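Local coordinates for protein rhamnosidase B (Bacillus sp., PDB 2OKX) that hydrolyses terminal alpha-L-rhamnose residues as a family 78 glycoside hydrolase, probably with inversion of configuration at the anomeric carbon, at residues 679-682 / 683-686; 692-696 / 697-701; 734-737 / 738-742; 782-785 / 786-790. All coordinates share one frame; numbering follows the deposited sequence.

Contact 1 of 4, residues 679-682 / 683-686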
ATOM      1  N   TRP A 679      16.627   0.597 -11.954  1.00 33.37           N
ATOM      2  CA  TRP A 679      16.044  -0.526 -11.228  1.00 32.17           C
ATOM      3  C   TRP A 679      15.468  -1.502 -12.252  1.00 32.31           C
ATOM      4  O   TRP A 679      14.321  -1.371 -12.672  1.00 32.81           O
ATOM      5  CB  TRP A 679      14.951  -0.003 -10.291  1.00 29.90           C
ATOM      6  CG  TRP A 679      14.535  -0.948  -9.204  1.00 27.90           C
ATOM      7  CD1 TRP A 679      15.120  -2.139  -8.873  1.00 26.93           C
ATOM      8  CD2 TRP A 679      13.449  -0.765  -8.289  1.00 27.23           C
ATOM      9  NE1 TRP A 679      14.461  -2.709  -7.809  1.00 27.46           N
ATOM     10  CE2 TRP A 679      13.431  -1.886  -7.432  1.00 27.65           C
ATOM     11  CE3 TRP A 679      12.488   0.240  -8.111  1.00 28.07           C
ATOM     12  CZ2 TRP A 679      12.486  -2.033  -6.410  1.00 27.57           C
ATOM     13  CZ3 TRP A 679      11.545   0.093  -7.093  1.00 26.65           C
ATOM     14  CH2 TRP A 679      11.554  -1.035  -6.258  1.00 27.15           C
ATOM     15  N   ASN A 680      16.282  -2.477 -12.649  1.00 32.19           N
ATOM     16  CA  ASN A 680      15.897  -3.478 -13.648  1.00 32.55           C
ATOM     17  C   ASN A 680      15.307  -4.711 -12.977  1.00 31.98           C
ATOM     18  O   ASN A 680      15.828  -5.818 -13.116  1.00 32.76           O
ATOM     19  CB  ASN A 680      17.133  -3.870 -14.461  1.00 32.79           C
ATOM     20  CG  ASN A 680      17.872  -2.664 -15.007  1.00 32.99           C
ATOM     21  OD1 ASN A 680      19.106  -2.630 -15.028  1.00 34.52           O
ATOM     22  ND2 ASN A 680      17.121  -1.667 -15.459  1.00 29.79           N
ATOM     23  N   LEU A 681      14.201  -4.507 -12.272  1.00 30.38           N
ATOM     24  CA  LEU A 681      13.542  -5.568 -11.525  1.00 28.90           C
ATOM     25  C   LEU A 681      12.478  -6.379 -12.250  1.00 28.11           C
ATOM     26  O   LEU A 681      11.873  -5.927 -13.221  1.00 26.90           O
ATOM     27  CB  LEU A 681      12.902  -4.970 -10.266  1.00 29.20           C
ATOM     28  CG  LEU A 681      12.114  -5.920  -9.360  1.00 28.70           C
ATOM     29  CD1 LEU A 681      13.094  -6.784  -8.585  1.00 29.24           C
ATOM     30  CD2 LEU A 681      11.225  -5.129  -8.405  1.00 28.38           C
ATOM     31  N   LEU A 682      12.261  -7.588 -11.741  1.00 28.25           N
ATOM     32  CA  LEU A 682      11.229  -8.484 -12.238  1.00 27.40           C
ATOM     33  C   LEU A 682      10.644  -9.270 -11.064  1.00 26.89           C
ATOM     34  O   LEU A 682       9.459  -9.153 -10.773  1.00 27.38           O
ATOM     35  CB  LEU A 682      11.766  -9.471 -13.281  1.00 27.13           C
ATOM     36  CG  LEU A 682      10.694 -10.493 -13.703  1.00 27.68           C
ATOM     37  CD1 LEU A 682       9.455  -9.759 -14.213  1.00 27.77           C
ATOM     38  CD2 LEU A 682      11.236 -11.427 -14.772  1.00 30.65           C
ATOM     39  N   ASP A 683      11.479 -10.048 -10.378  1.00 26.21           N
ATOM     40  CA  ASP A 683      11.013 -10.873  -9.263  1.00 27.05           C
ATOM     41  C   ASP A 683      11.879 -10.752  -8.004  1.00 27.83           C
ATOM     42  O   ASP A 683      13.032 -10.322  -8.071  1.00 29.36           O
ATOM     43  CB  ASP A 683      10.977 -12.342  -9.708  1.00 24.98           C
ATOM     44  CG  ASP A 683      10.199 -13.226  -8.755  1.00 25.93           C
ATOM     45  OD1 ASP A 683      10.362 -14.466  -8.831  1.00 24.04           O
ATOM     46  OD2 ASP A 683       9.415 -12.688  -7.942  1.00 24.96           O
ATOM     47  N   TRP A 684      11.320 -11.140  -6.860  1.00 27.66           N
ATOM     48  CA  TRP A 684      12.055 -11.094  -5.595  1.00 28.59           C
ATOM     49  C   TRP A 684      12.778 -12.428  -5.431  1.00 27.88           C
ATOM     50  O   TRP A 684      12.373 -13.283  -4.641  1.00 28.16           O
ATOM     51  CB  TRP A 684      11.102 -10.864  -4.410  1.00 28.93           C
ATOM     52  CG  TRP A 684      10.434  -9.512  -4.412  1.00 31.61           C
ATOM     53  CD1 TRP A 684       9.092  -9.260  -4.479  1.00 31.45           C
ATOM     54  CD2 TRP A 684      11.080  -8.230  -4.355  1.00 32.84           C
ATOM     55  NE1 TRP A 684       8.862  -7.903  -4.469  1.00 31.90           N
ATOM     56  CE2 TRP A 684      10.064  -7.247  -4.395  1.00 32.65           C
ATOM     57  CE3 TRP A 684      12.419  -7.817  -4.275  1.00 33.63           C
ATOM     58  CZ2 TRP A 684      10.343  -5.876  -4.360  1.00 33.62           C
ATOM     59  CZ3 TRP A 684      12.696  -6.451  -4.240  1.00 33.63           C
ATOM     60  CH2 TRP A 684      11.661  -5.498  -4.282  1.00 33.79           C
ATOM     61  N   ALA A 685      13.846 -12.598  -6.200  1.00 28.10           N
ATOM     62  CA  ALA A 685      14.640 -13.819  -6.169  1.00 28.77           C
ATOM     63  C   ALA A 685      16.061 -13.489  -6.616  1.00 29.25           C
ATOM     64  O   ALA A 685      16.293 -12.443  -7.220  1.00 26.47           O
ATOM     65  CB  ALA A 685      14.025 -14.861  -7.092  1.00 27.46           C
ATOM     66  N   PRO A 686      17.023 -14.383  -6.328  1.00 31.64           N
ATOM     67  CA  PRO A 686      18.443 -14.236  -6.673  1.00 33.26           C
ATOM     68  C   PRO A 686      18.750 -14.130  -8.167  1.00 34.23           C
ATOM     69  O   PRO A 686      19.775 -14.633  -8.626  1.00 34.33           O
ATOM     70  CB  PRO A 686      19.080 -15.482  -6.058  1.00 34.48           C
ATOM     71  CG  PRO A 686      18.183 -15.798  -4.915  1.00 34.52           C
ATOM     72  CD  PRO A 686      16.819 -15.593  -5.516  1.00 32.98           C
TER
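The indole rings of W679 and W684 meet through their benzo ends in the loop 679-686, and L681 lies against one face of W684. W684 CH2 comes up to the edge of the W679 ring, close to its plane, and lies 4.1 Å from W679 CZ2. On its one face the W684 indole carries L681, whose CD2 stands 4.2 Å from W684 CH2, off toward the rim of the ring and not over its middle. Both W679 and L681 cross W684 at about a right angle, so the benzo end of W684 meets an aromatic CH and a methyl group. The torsions explain the meeting: W679 has CG anti to its backbone N (chi1 -163°), whereas in W684 CG sits beside the backbone N (chi1 -66°), which turns the ring back toward W679 and L681 although its CB points away from them. L681 also reaches the backbone: its CD1 packs 3.6 Å from D683 O. The turn is tightened at W684, the centre of an inverse gamma turn in which A685 N makes a weak bond to D683 O at 3.1 Å. D683 OD2 takes a further weak bond from W684 N at 2.7 Å, while S800 and G799 hold its carboxylate from outside. A glycerol lies about 3 Å from the W679 side chain, consistent with a pocket on that side. The loop follows helix 647-665 and precedes strand 694-695; L682 packs on helices 696-715 and 764-772, and D683 also touches the latter through Q765.

Contact 2 of 4, residues 692-696 / 697-701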
ATOM      1  N   GLU A 692      22.910  -2.473 -13.405  1.00 48.54           N
ATOM      2  CA  GLU A 692      23.960  -2.250 -14.390  1.00 50.56           C
ATOM      3  C   GLU A 692      23.559  -2.064 -15.846  1.00 49.13           C
ATOM      4  O   GLU A 692      23.078  -1.003 -16.232  1.00 50.50           O
ATOM      5  CB  GLU A 692      24.989  -3.382 -14.310  1.00 53.09           C
ATOM      6  CG  GLU A 692      25.758  -3.430 -13.001  1.00 57.91           C
ATOM      7  CD  GLU A 692      26.775  -4.553 -12.973  1.00 60.06           C
ATOM      8  OE1 GLU A 692      27.473  -4.707 -11.948  1.00 62.13           O
ATOM      9  OE2 GLU A 692      26.873  -5.281 -13.981  1.00 60.62           O
ATOM     10  N   GLY A 693      23.763  -3.099 -16.655  1.00 47.51           N
ATOM     11  CA  GLY A 693      23.468  -2.975 -18.070  1.00 45.05           C
ATOM     12  C   GLY A 693      22.329  -3.729 -18.724  1.00 42.19           C
ATOM     13  O   GLY A 693      21.169  -3.341 -18.607  1.00 42.72           O
ATOM     14  N   ILE A 694      22.674  -4.801 -19.431  1.00 40.61           N
ATOM     15  CA  ILE A 694      21.705  -5.604 -20.170  1.00 38.43           C
ATOM     16  C   ILE A 694      21.050  -6.737 -19.385  1.00 35.81           C
ATOM     17  O   ILE A 694      21.634  -7.807 -19.213  1.00 35.04           O
ATOM     18  CB  ILE A 694      22.361  -6.210 -21.434  1.00 38.20           C
ATOM     19  CG1 ILE A 694      23.070  -5.113 -22.228  1.00 40.08           C
ATOM     20  CG2 ILE A 694      21.306  -6.869 -22.308  1.00 38.70           C
ATOM     21  CD1 ILE A 694      23.839  -5.626 -23.429  1.00 39.25           C
ATOM     22  N   VAL A 695      19.829  -6.496 -18.919  1.00 33.96           N
ATOM     23  CA  VAL A 695      19.088  -7.508 -18.175  1.00 31.90           C
ATOM     24  C   VAL A 695      18.138  -8.185 -19.163  1.00 30.48           C
ATOM     25  O   VAL A 695      17.282  -7.537 -19.766  1.00 30.11           O
ATOM     26  CB  VAL A 695      18.295  -6.875 -17.015  1.00 32.05           C
ATOM     27  CG1 VAL A 695      17.570  -7.956 -16.227  1.00 30.30           C
ATOM     28  CG2 VAL A 695      19.248  -6.102 -16.106  1.00 31.30           C
ATOM     29  N   THR A 696      18.295  -9.493 -19.320  1.00 29.96           N
ATOM     30  CA  THR A 696      17.500 -10.253 -20.274  1.00 30.77           C
ATOM     31  C   THR A 696      15.981 -10.152 -20.153  1.00 29.63           C
ATOM     32  O   THR A 696      15.308  -9.838 -21.134  1.00 29.11           O
ATOM     33  CB  THR A 696      17.904 -11.744 -20.259  1.00 31.50           C
ATOM     34  OG1 THR A 696      19.322 -11.855 -20.447  1.00 34.74           O
ATOM     35  CG2 THR A 696      17.207 -12.501 -21.387  1.00 32.60           C
ATOM     36  N   HIS A 697      15.428 -10.394 -18.965  1.00 29.75           N
ATOM     37  CA  HIS A 697      13.973 -10.343 -18.837  1.00 28.51           C
ATOM     38  C   HIS A 697      13.305  -9.068 -19.359  1.00 28.49           C
ATOM     39  O   HIS A 697      12.291  -9.154 -20.051  1.00 28.38           O
ATOM     40  CB  HIS A 697      13.523 -10.652 -17.394  1.00 28.25           C
ATOM     41  CG  HIS A 697      14.023  -9.691 -16.360  1.00 27.42           C
ATOM     42  ND1 HIS A 697      13.763  -8.338 -16.407  1.00 27.77           N
ATOM     43  CD2 HIS A 697      14.716  -9.900 -15.216  1.00 27.30           C
ATOM     44  CE1 HIS A 697      14.274  -7.756 -15.337  1.00 27.20           C
ATOM     45  NE2 HIS A 697      14.857  -8.681 -14.598  1.00 27.52           N
ATOM     46  N   GLN A 698      13.853  -7.891 -19.064  1.00 27.89           N
ATOM     47  CA  GLN A 698      13.223  -6.671 -19.568  1.00 28.20           C
ATOM     48  C   GLN A 698      13.470  -6.462 -21.060  1.00 28.74           C
ATOM     49  O   GLN A 698      12.732  -5.738 -21.726  1.00 27.72           O
ATOM     50  CB  GLN A 698      13.659  -5.435 -18.768  1.00 29.33           C
ATOM     51  CG  GLN A 698      15.150  -5.283 -18.518  1.00 30.28           C
ATOM     52  CD  GLN A 698      15.447  -4.066 -17.652  1.00 32.43           C
ATOM     53  OE1 GLN A 698      14.780  -3.836 -16.644  1.00 33.39           O
ATOM     54  NE2 GLN A 698      16.451  -3.286 -18.038  1.00 31.90           N
ATOM     55  N   ASN A 699      14.507  -7.098 -21.590  1.00 30.26           N
ATOM     56  CA  ASN A 699      14.784  -6.992 -23.017  1.00 30.57           C
ATOM     57  C   ASN A 699      13.681  -7.772 -23.731  1.00 29.57           C
ATOM     58  O   ASN A 699      13.145  -7.333 -24.748  1.00 28.91           O
ATOM     59  CB  ASN A 699      16.155  -7.589 -23.336  1.00 31.47           C
ATOM     60  CG  ASN A 699      17.244  -6.536 -23.399  1.00 33.21           C
ATOM     61  OD1 ASN A 699      17.443  -5.895 -24.434  1.00 33.23           O
ATOM     62  ND2 ASN A 699      17.943  -6.336 -22.285  1.00 28.98           N
ATOM     63  N   LEU A 700      13.340  -8.926 -23.167  1.00 30.06           N
ATOM     64  CA  LEU A 700      12.297  -9.785 -23.718  1.00 29.60           C
ATOM     65  C   LEU A 700      10.926  -9.111 -23.653  1.00 30.30           C
ATOM     66  O   LEU A 700      10.160  -9.153 -24.614  1.00 29.68           O
ATOM     67  CB  LEU A 700      12.265 -11.111 -22.958  1.00 29.34           C
ATOM     68  CG  LEU A 700      13.510 -11.997 -23.082  1.00 30.88           C
ATOM     69  CD1 LEU A 700      13.467 -13.097 -22.038  1.00 28.52           C
ATOM     70  CD2 LEU A 700      13.588 -12.585 -24.493  1.00 30.09           C
ATOM     71  N   PHE A 701      10.616  -8.487 -22.518  1.00 29.21           N
ATOM     72  CA  PHE A 701       9.331  -7.818 -22.369  1.00 29.21           C
ATOM     73  C   PHE A 701       9.216  -6.589 -23.268  1.00 28.99           C
ATOM     74  O   PHE A 701       8.115  -6.194 -23.648  1.00 29.23           O
ATOM     75  CB  PHE A 701       9.089  -7.439 -20.902  1.00 29.64           C
ATOM     76  CG  PHE A 701       8.451  -8.538 -20.089  1.00 30.79           C
ATOM     77  CD1 PHE A 701       8.962  -8.893 -18.844  1.00 31.19           C
ATOM     78  CD2 PHE A 701       7.326  -9.210 -20.565  1.00 31.21           C
ATOM     79  CE1 PHE A 701       8.368  -9.898 -18.082  1.00 29.63           C
ATOM     80  CE2 PHE A 701       6.722 -10.218 -19.810  1.00 33.17           C
ATOM     81  CZ  PHE A 701       7.246 -10.563 -18.565  1.00 31.19           C
TER
HETATM   82  O   HOH W   1      18.717  -3.724 -19.470  1.00 31.97           O
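I694 and N699 meet where the short strand 694-695 turns into helix 696-715: I694 CG2 lies 3.4 Å from N699 ND2. At the next residue, V695 N donates to a water at 3.0 Å; the same water donates to G693 O and accepts from Q698 NE2, tying the strand to the first turn of the helix. V695, at the N-cap position, meets three helix residues, H697, Q698 and N699. Its O accepts N699 ND2 at 2.9 Å in a nearly straight bond (167°); the donor stands above the carbonyl plane, while the oxygen lies in the plane of the N699 amide. The backbone N of N699 gives the same oxygen a weaker second bond. L674 N binds N699 OD1, so both ends of that amide are used and its rotation is fixed. The V695 side chain has CG1 anti to the backbone N (chi1 -178°), which sets this methyl over one face of the H697 imidazole, 3.4 Å from the ring centroid in a CH-pi contact. H697 NE2, at the rim beneath the methyl, bonds to Q689. From T696 the regular helix pattern takes over: L700 N bonds to T696 O at 3.0 Å. T696 CG2 lies alongside L700 CD1 at 3.8 Å. T696 OG1 bonds to I749 O. The arrangement is a strand-to-helix junction in which V695 holds the N-cap position and the N699 amide donates back to its carbonyl, within the helical catalytic domain of this family.

Contact 3 of 4, residues 734-737 / 738-742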
ATOM      1  N   GLU A 734      15.940 -10.908 -32.521  1.00 41.59           N
ATOM      2  CA  GLU A 734      17.047 -11.599 -33.175  1.00 41.84           C
ATOM      3  C   GLU A 734      18.353 -11.395 -32.405  1.00 40.32           C
ATOM      4  O   GLU A 734      19.109 -12.342 -32.180  1.00 39.18           O
ATOM      5  CB  GLU A 734      17.206 -11.092 -34.610  1.00 44.32           C
ATOM      6  CG  GLU A 734      18.226 -11.869 -35.428  1.00 48.55           C
ATOM      7  CD  GLU A 734      18.404 -11.306 -36.827  1.00 51.29           C
ATOM      8  OE1 GLU A 734      19.179 -11.893 -37.611  1.00 52.98           O
ATOM      9  OE2 GLU A 734      17.768 -10.276 -37.139  1.00 53.78           O
ATOM     10  N   THR A 735      18.612 -10.155 -32.003  1.00 39.83           N
ATOM     11  CA  THR A 735      19.819  -9.834 -31.253  1.00 39.87           C
ATOM     12  C   THR A 735      19.823 -10.617 -29.945  1.00 40.44           C
ATOM     13  O   THR A 735      20.856 -11.141 -29.523  1.00 40.96           O
ATOM     14  CB  THR A 735      19.893  -8.327 -30.937  1.00 41.01           C
ATOM     15  OG1 THR A 735      19.836  -7.579 -32.157  1.00 41.02           O
ATOM     16  CG2 THR A 735      21.190  -7.998 -30.210  1.00 40.81           C
ATOM     17  N   ILE A 736      18.658 -10.700 -29.307  1.00 39.46           N
ATOM     18  CA  ILE A 736      18.536 -11.430 -28.054  1.00 39.07           C
ATOM     19  C   ILE A 736      18.926 -12.893 -28.256  1.00 39.77           C
ATOM     20  O   ILE A 736      19.744 -13.435 -27.510  1.00 40.26           O
ATOM     21  CB  ILE A 736      17.092 -11.354 -27.503  1.00 38.72           C
ATOM     22  CG1 ILE A 736      16.756  -9.904 -27.141  1.00 39.15           C
ATOM     23  CG2 ILE A 736      16.948 -12.254 -26.287  1.00 37.00           C
ATOM     24  CD1 ILE A 736      15.325  -9.691 -26.687  1.00 39.38           C
ATOM     25  N   ASN A 737      18.342 -13.527 -29.268  1.00 40.61           N
ATOM     26  CA  ASN A 737      18.635 -14.926 -29.564  1.00 41.38           C
ATOM     27  C   ASN A 737      20.087 -15.119 -29.994  1.00 42.01           C
ATOM     28  O   ASN A 737      20.673 -16.178 -29.775  1.00 41.36           O
ATOM     29  CB  ASN A 737      17.707 -15.445 -30.670  1.00 41.03           C
ATOM     30  CG  ASN A 737      16.332 -15.829 -30.150  1.00 39.71           C
ATOM     31  OD1 ASN A 737      16.206 -16.693 -29.282  1.00 39.61           O
ATOM     32  ND2 ASN A 737      15.295 -15.197 -30.686  1.00 37.79           N
ATOM     33  N   ALA A 738      20.660 -14.085 -30.600  1.00 43.50           N
ATOM     34  CA  ALA A 738      22.038 -14.138 -31.077  1.00 44.79           C
ATOM     35  C   ALA A 738      23.076 -13.913 -29.980  1.00 45.58           C
ATOM     36  O   ALA A 738      24.169 -14.475 -30.031  1.00 47.23           O
ATOM     37  CB  ALA A 738      22.236 -13.112 -32.187  1.00 44.13           C
ATOM     38  N   VAL A 739      22.728 -13.104 -28.983  1.00 45.43           N
ATOM     39  CA  VAL A 739      23.661 -12.787 -27.908  1.00 45.23           C
ATOM     40  C   VAL A 739      23.383 -13.428 -26.549  1.00 45.75           C
ATOM     41  O   VAL A 739      24.236 -14.121 -25.992  1.00 45.62           O
ATOM     42  CB  VAL A 739      23.733 -11.254 -27.696  1.00 44.98           C
ATOM     43  CG1 VAL A 739      24.789 -10.917 -26.650  1.00 44.73           C
ATOM     44  CG2 VAL A 739      24.033 -10.558 -29.017  1.00 44.51           C
ATOM     45  N   LEU A 740      22.187 -13.191 -26.022  1.00 46.52           N
ATOM     46  CA  LEU A 740      21.806 -13.686 -24.703  1.00 46.59           C
ATOM     47  C   LEU A 740      21.567 -15.182 -24.512  1.00 47.49           C
ATOM     48  O   LEU A 740      21.235 -15.617 -23.409  1.00 48.26           O
ATOM     49  CB  LEU A 740      20.586 -12.903 -24.218  1.00 45.24           C
ATOM     50  CG  LEU A 740      20.868 -11.402 -24.104  1.00 45.43           C
ATOM     51  CD1 LEU A 740      19.602 -10.650 -23.731  1.00 43.48           C
ATOM     52  CD2 LEU A 740      21.962 -11.175 -23.064  1.00 43.20           C
ATOM     53  N   TRP A 741      21.743 -15.975 -25.564  1.00 48.38           N
ATOM     54  CA  TRP A 741      21.539 -17.417 -25.450  1.00 48.59           C
ATOM     55  C   TRP A 741      22.848 -18.179 -25.253  1.00 49.56           C
ATOM     56  O   TRP A 741      23.864 -17.857 -25.869  1.00 50.17           O
ATOM     57  CB  TRP A 741      20.807 -17.944 -26.689  1.00 49.14           C
ATOM     58  CG  TRP A 741      20.660 -19.441 -26.723  1.00 49.77           C
ATOM     59  CD1 TRP A 741      21.527 -20.338 -27.280  1.00 50.18           C
ATOM     60  CD2 TRP A 741      19.586 -20.214 -26.168  1.00 50.67           C
ATOM     61  NE1 TRP A 741      21.061 -21.621 -27.108  1.00 49.75           N
ATOM     62  CE2 TRP A 741      19.871 -21.574 -26.428  1.00 50.52           C
ATOM     63  CE3 TRP A 741      18.411 -19.891 -25.473  1.00 50.07           C
ATOM     64  CZ2 TRP A 741      19.023 -22.612 -26.019  1.00 49.83           C
ATOM     65  CZ3 TRP A 741      17.567 -20.923 -25.066  1.00 49.42           C
ATOM     66  CH2 TRP A 741      17.881 -22.267 -25.342  1.00 49.70           C
ATOM     67  N   ASP A 742      22.817 -19.184 -24.382  1.00 50.12           N
ATOM     68  CA  ASP A 742      23.991 -20.009 -24.106  1.00 51.30           C
ATOM     69  C   ASP A 742      23.755 -21.416 -24.648  1.00 52.87           C
ATOM     70  O   ASP A 742      22.824 -22.102 -24.225  1.00 51.96           O
ATOM     71  CB  ASP A 742      24.253 -20.086 -22.601  1.00 50.04           C
ATOM     72  CG  ASP A 742      25.573 -20.765 -22.274  1.00 49.46           C
ATOM     73  OD1 ASP A 742      26.632 -20.177 -22.576  1.00 48.50           O
ATOM     74  OD2 ASP A 742      25.558 -21.886 -21.721  1.00 49.74           O
TER
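T735 and V739 run alongside each other in one direction, with T735 CG2 and V739 CG2 4.0 Å apart, and the backbone beneath them is joined by V739 N bonding to T735 O at 2.8 Å. The neighbouring bond, A738 N to E734 O, is equally short. One residue on, I736 O receives two weak bonds, from L740 N at 2.9 Å and from V739 N at 3.3 Å. The side chains of I736 and L740 meet, I736 CG2 to L740 CD1 at 4.0 Å; in L740 CG is anti to the carbonyl carbon (chi1 -60°), which keeps the isobutyl group close to I736. Beyond the last turn, W741 CB packs 3.6 Å from N737 O, a carbonyl that accepts a hydrogen bond from R780. In the next shell, I736 packs on N699, L700 and V703 of helix 696-715, while L740 rests on I749 and I752 of strand 747-752. N737 has its amide gripped at both ends, by Y748 OH and V775 O, and the W741 ring stands edge-to-face with Y748 and makes a cation-pi contact with R780. This is the C-terminal end of helix 723-739 leading, by way of L740, to strand 741-742, an outer strand of a small three-stranded antiparallel sheet set against the helices of the glycosidase domain.

Contact 4 of 4, residues 782-785 / 786-790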
ATOM      1  N   ALA A 782      10.959 -25.594 -27.543  1.00 49.23           N
ATOM      2  CA  ALA A 782      10.798 -26.936 -27.003  1.00 47.95           C
ATOM      3  C   ALA A 782      11.638 -27.105 -25.745  1.00 47.12           C
ATOM      4  O   ALA A 782      11.199 -27.715 -24.770  1.00 46.61           O
ATOM      5  CB  ALA A 782      11.207 -27.972 -28.046  1.00 48.44           C
ATOM      6  N   VAL A 783      12.853 -26.565 -25.774  1.00 45.96           N
ATOM      7  CA  VAL A 783      13.747 -26.660 -24.628  1.00 45.39           C
ATOM      8  C   VAL A 783      13.131 -25.953 -23.426  1.00 43.72           C
ATOM      9  O   VAL A 783      13.121 -26.493 -22.319  1.00 43.46           O
ATOM     10  CB  VAL A 783      15.125 -26.022 -24.931  1.00 45.84           C
ATOM     11  CG1 VAL A 783      16.033 -26.136 -23.712  1.00 45.56           C
ATOM     12  CG2 VAL A 783      15.763 -26.711 -26.124  1.00 46.87           C
ATOM     13  N   ILE A 784      12.617 -24.747 -23.648  1.00 42.80           N
ATOM     14  CA  ILE A 784      12.001 -23.980 -22.569  1.00 42.17           C
ATOM     15  C   ILE A 784      10.817 -24.748 -21.984  1.00 41.03           C
ATOM     16  O   ILE A 784      10.642 -24.797 -20.766  1.00 41.89           O
ATOM     17  CB  ILE A 784      11.516 -22.595 -23.063  1.00 42.82           C
ATOM     18  CG1 ILE A 784      12.695 -21.798 -23.630  1.00 43.16           C
ATOM     19  CG2 ILE A 784      10.880 -21.822 -21.914  1.00 42.65           C
ATOM     20  CD1 ILE A 784      13.816 -21.555 -22.642  1.00 43.03           C
ATOM     21  N   GLU A 785      10.015 -25.360 -22.850  1.00 39.26           N
ATOM     22  CA  GLU A 785       8.860 -26.129 -22.401  1.00 38.55           C
ATOM     23  C   GLU A 785       9.269 -27.267 -21.476  1.00 37.90           C
ATOM     24  O   GLU A 785       8.521 -27.643 -20.570  1.00 37.11           O
ATOM     25  CB  GLU A 785       8.084 -26.672 -23.603  1.00 39.11           C
ATOM     26  CG  GLU A 785       7.408 -25.580 -24.411  1.00 41.04           C
ATOM     27  CD  GLU A 785       6.519 -26.115 -25.518  1.00 43.15           C
ATOM     28  OE1 GLU A 785       5.823 -25.299 -26.162  1.00 42.64           O
ATOM     29  OE2 GLU A 785       6.515 -27.344 -25.747  1.00 44.96           O
ATOM     30  N   GLY A 786      10.460 -27.815 -21.701  1.00 36.64           N
ATOM     31  CA  GLY A 786      10.936 -28.888 -20.849  1.00 34.96           C
ATOM     32  C   GLY A 786      11.189 -28.338 -19.458  1.00 36.17           C
ATOM     33  O   GLY A 786      10.892 -28.988 -18.451  1.00 36.81           O
ATOM     34  N   TYR A 787      11.743 -27.131 -19.404  1.00 34.66           N
ATOM     35  CA  TYR A 787      12.030 -26.475 -18.136  1.00 36.04           C
ATOM     36  C   TYR A 787      10.723 -26.186 -17.401  1.00 35.05           C
ATOM     37  O   TYR A 787      10.643 -26.329 -16.182  1.00 36.43           O
ATOM     38  CB  TYR A 787      12.793 -25.166 -18.380  1.00 37.57           C
ATOM     39  CG  TYR A 787      14.186 -25.351 -18.956  1.00 39.41           C
ATOM     40  CD1 TYR A 787      14.853 -24.289 -19.565  1.00 38.99           C
ATOM     41  CD2 TYR A 787      14.838 -26.584 -18.887  1.00 40.00           C
ATOM     42  CE1 TYR A 787      16.135 -24.448 -20.095  1.00 40.76           C
ATOM     43  CE2 TYR A 787      16.121 -26.755 -19.413  1.00 41.32           C
ATOM     44  CZ  TYR A 787      16.761 -25.684 -20.015  1.00 42.11           C
ATOM     45  OH  TYR A 787      18.021 -25.850 -20.548  1.00 44.96           O
ATOM     46  N   LEU A 788       9.701 -25.783 -18.151  1.00 33.93           N
ATOM     47  CA  LEU A 788       8.398 -25.483 -17.569  1.00 33.91           C
ATOM     48  C   LEU A 788       7.832 -26.696 -16.833  1.00 35.13           C
ATOM     49  O   LEU A 788       7.371 -26.581 -15.695  1.00 33.96           O
ATOM     50  CB  LEU A 788       7.414 -25.033 -18.658  1.00 30.65           C
ATOM     51  CG  LEU A 788       7.755 -23.757 -19.435  1.00 29.68           C
ATOM     52  CD1 LEU A 788       6.621 -23.432 -20.395  1.00 28.77           C
ATOM     53  CD2 LEU A 788       7.978 -22.593 -18.473  1.00 29.97           C
ATOM     54  N   SER A 789       7.876 -27.858 -17.479  1.00 36.57           N
ATOM     55  CA  SER A 789       7.364 -29.085 -16.873  1.00 39.21           C
ATOM     56  C   SER A 789       8.307 -29.661 -15.819  1.00 40.38           C
ATOM     57  O   SER A 789       7.870 -30.363 -14.907  1.00 41.71           O
ATOM     58  CB  SER A 789       7.090 -30.136 -17.953  1.00 39.70           C
ATOM     59  OG  SER A 789       8.258 -30.409 -18.705  1.00 43.61           O
ATOM     60  N   SER A 790       9.598 -29.369 -15.945  1.00 41.51           N
ATOM     61  CA  SER A 790      10.591 -29.860 -14.995  1.00 43.43           C
ATOM     62  C   SER A 790      11.672 -28.808 -14.764  1.00 43.46           C
ATOM     63  O   SER A 790      12.739 -28.852 -15.376  1.00 43.49           O
ATOM     64  CB  SER A 790      11.234 -31.148 -15.512  1.00 44.84           C
ATOM     65  OG  SER A 790      10.270 -32.176 -15.656  1.00 50.00           O
TER
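V783 O is gripped by two successive amides, Y787 N at 3.3 Å and, in a weaker bond, G786 N at 3.0 Å, and it also lies over one face of the Y787 ring, displaced toward the rim. G786 N is shared in its turn, since it bonds to A782 O at 3.2 Å as well. The Y787 ring runs back beside the V783 side chain, the two keeping a common heading: chi1 of -66° puts CG next to the backbone N, and V783 CG1 then touches CZ of Y787 at 3.8 Å. I784 CD1 reaches CD1 of Y787 at 4.2 Å. The phenol oxygen is held outside the helix by R746 O, and the ring meets F795 edge-to-face. Further along, L788 N bonds to I784 O at 2.9 Å, and S789 N bonds to E785 O at 3.2 Å, the last such link between the two halves. I784 and L788, both buried, touch Y771 of helix 764-772; E785 OE1 bonds to the hydroxyl of that tyrosine. The pattern is that of the final turns of an alpha-helix, 778-789, whose buried side, formed here by I784 and L788, packs against a neighbouring helix in the helical glycosidase domain.

The four contacts follow one another along the chain within the glycosidase domain. Contacts 1 and 2 have centres 11 Å apart and touch directly, L682 CB lying 3.5 Å from H697 NE2. Contact 2 in turn meets contact 3 at a centre distance of 12 Å: L700 CD2 packs on I736 CG2 at 3.8 Å, joining helices 696-715 and 723-739, which both reach one three-stranded sheet. Contact 4 touches none of the others; its nearest atoms are about 5 Å from contact 3, and R746 borders both, meeting W741, V783 and Y787. W679 of contact 1 borders the glycerol, probably from the crystallisation liquor; the centres of contacts 3 and 4 lie 21 and 22 Å from that of contact 1.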